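Local coordinates for transcription antitermination protein NusB (Thermotoga maritima, PDB 1TZV), which probably acts in transcription antitermination, binding the boxA sequence of ribosomal RNA operons and supporting transcription of rRNA genes, at residues Y90-E95 with R129-H134. Residues are numbered along the deposited sequence; the frame is centred on the assembly and turned at random.
Sequences YELLFE and RIAKEH
L92 and L93, neighbours on the last turn of helix 79-94, show how two near-parallel helices can meet mainly through one leucine methyl each, CD2 of L92 and CD2 of L93. L92 points toward helix 117-134, and its CD2 presses on the backbone there, 3.5 Å from A131 CA, a close approach made by a leucine whose torsions are far from staggered (chi1 -126°, chi2 130°). The same methyl lies 3.8 Å from A131 CB and reaches CG2 of I130 at 4.3 Å, so one branch is shared by two consecutive residues. A131, with a single methyl, probably lets the leucine approach its backbone, while its own CB also touches I100 and I104 of helix 100-114.

L93 works differently. Its side chain runs alongside that of H134, both pointing the same way, each with CG anti to its carbonyl carbon. L93 CD2 comes 4.2 Å from H134 CB and 3.7 Å from H134 O. The imidazole turns back on its own helix, where ND1 makes a weak, bent bond in the ring plane to I130 O at 3.4 Å. L93 also touches M60, and H134 touches L64, both on helix 58-66.

The short axes of 90-94 and 129-134 come within 10.7 Å at 11°, a largely apolar, nearly parallel pair joining the C-terminal ends of helices 79-94 and 117-134 within the all-helical NusB fold.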
# COMPACT_ATOMS: atom_id res chain seq x y z
N TYR A 90 -5.58 1.65 0.43
CA TYR A 90 -6.21 1.26 -0.82
C TYR A 90 -6.72 -0.17 -0.70
O TYR A 90 -7.87 -0.48 -1.04
CB TYR A 90 -5.20 1.33 -1.97
CG TYR A 90 -5.70 0.59 -3.19
CD1 TYR A 90 -6.70 1.14 -4.02
CD2 TYR A 90 -5.30 -0.73 -3.43
CE1 TYR A 90 -7.29 0.38 -5.03
CE2 TYR A 90 -5.90 -1.49 -4.44
CZ TYR A 90 -6.89 -0.93 -5.22
OH TYR A 90 -7.53 -1.69 -6.18
N GLU A 91 -5.87 -1.08 -0.23
CA GLU A 91 -6.25 -2.47 -0.12
C GLU A 91 -7.42 -2.66 0.85
O GLU A 91 -8.37 -3.41 0.54
CB GLU A 91 -5.03 -3.31 0.31
CG GLU A 91 -5.28 -4.79 0.22
CD GLU A 91 -4.03 -5.58 0.53
OE1 GLU A 91 -3.83 -5.93 1.71
OE2 GLU A 91 -3.24 -5.83 -0.39
N LEU A 92 -7.36 -2.00 1.99
CA LEU A 92 -8.44 -2.05 2.99
C LEU A 92 -9.79 -1.63 2.38
O LEU A 92 -10.82 -2.32 2.55
CB LEU A 92 -8.11 -1.07 4.11
CG LEU A 92 -8.04 -1.34 5.60
CD1 LEU A 92 -6.73 -0.78 6.16
CD2 LEU A 92 -9.21 -0.66 6.28
N LEU A 93 -9.80 -0.51 1.68
CA LEU A 93 -11.04 0.02 1.13
C LEU A 93 -11.57 -0.64 -0.13
O LEU A 93 -12.79 -0.80 -0.28
CB LEU A 93 -10.87 1.51 0.81
CG LEU A 93 -10.57 2.46 1.96
CD1 LEU A 93 -10.19 3.82 1.38
CD2 LEU A 93 -11.80 2.55 2.86
N PHE A 94 -10.67 -1.03 -1.02
CA PHE A 94 -11.06 -1.51 -2.34
C PHE A 94 -10.88 -2.94 -2.74
O PHE A 94 -11.49 -3.40 -3.71
CB PHE A 94 -10.36 -0.63 -3.38
CG PHE A 94 -10.74 0.82 -3.29
CD1 PHE A 94 -11.97 1.25 -3.76
CD2 PHE A 94 -9.89 1.75 -2.69
CE1 PHE A 94 -12.34 2.59 -3.65
CE2 PHE A 94 -10.25 3.08 -2.57
CZ PHE A 94 -11.49 3.51 -3.05
N GLU A 95 -10.02 -3.66 -2.04
CA GLU A 95 -9.79 -5.04 -2.39
C GLU A 95 -10.61 -5.88 -1.44
O GLU A 95 -10.18 -6.23 -0.35
CB GLU A 95 -8.29 -5.35 -2.32
CG GLU A 95 -7.51 -4.56 -3.38
CD GLU A 95 -7.79 -5.03 -4.81
OE1 GLU A 95 -7.67 -4.25 -5.76
OE2 GLU A 95 -8.12 -6.23 -4.97
N ARG A 129 -6.47 1.92 13.46
CA ARG A 129 -7.45 2.99 13.60
C ARG A 129 -8.25 3.19 12.31
O ARG A 129 -9.48 3.34 12.34
CB ARG A 129 -6.76 4.28 14.06
CG ARG A 129 -6.27 4.22 15.52
CD ARG A 129 -5.20 5.28 15.83
NE ARG A 129 -5.71 6.64 15.72
CZ ARG A 129 -4.98 7.71 15.41
NH1 ARG A 129 -5.55 8.90 15.34
NH2 ARG A 129 -3.68 7.60 15.14
N ILE A 130 -7.58 3.20 11.17
CA ILE A 130 -8.30 3.37 9.91
C ILE A 130 -9.24 2.18 9.67
O ILE A 130 -10.39 2.38 9.26
CB ILE A 130 -7.32 3.47 8.70
CG1 ILE A 130 -6.54 4.78 8.79
CG2 ILE A 130 -8.08 3.36 7.38
CD1 ILE A 130 -5.37 4.85 7.80
N ALA A 131 -8.76 0.98 9.94
CA ALA A 131 -9.57 -0.22 9.72
C ALA A 131 -10.80 -0.30 10.61
O ALA A 131 -11.89 -0.66 10.15
CB ALA A 131 -8.71 -1.47 9.92
N LYS A 132 -10.65 0.08 11.87
CA LYS A 132 -11.79 -0.03 12.77
C LYS A 132 -12.89 0.97 12.44
O LYS A 132 -14.04 0.79 12.85
CB LYS A 132 -11.36 0.08 14.23
CG LYS A 132 -10.95 1.45 14.68
CD LYS A 132 -10.55 1.39 16.15
CE LYS A 132 -9.58 0.26 16.43
N GLU A 133 -12.55 2.00 11.68
CA GLU A 133 -13.55 3.00 11.32
C GLU A 133 -13.93 2.97 9.85
O GLU A 133 -14.95 3.56 9.47
CB GLU A 133 -13.06 4.41 11.69
CG GLU A 133 -12.78 4.55 13.17
CD GLU A 133 -12.39 5.96 13.57
OE1 GLU A 133 -12.05 6.77 12.69
OE2 GLU A 133 -12.40 6.24 14.79
N HIS A 134 -13.16 2.25 9.03
CA HIS A 134 -13.40 2.22 7.59
C HIS A 134 -13.39 0.91 6.87
O HIS A 134 -13.60 0.88 5.65
CB HIS A 134 -12.42 3.17 6.92
CG HIS A 134 -12.65 4.59 7.29
ND1 HIS A 134 -11.98 5.22 8.33
CD2 HIS A 134 -13.55 5.50 6.83
CE1 HIS A 134 -12.46 6.44 8.49
NE2 HIS A 134 -13.41 6.63 7.59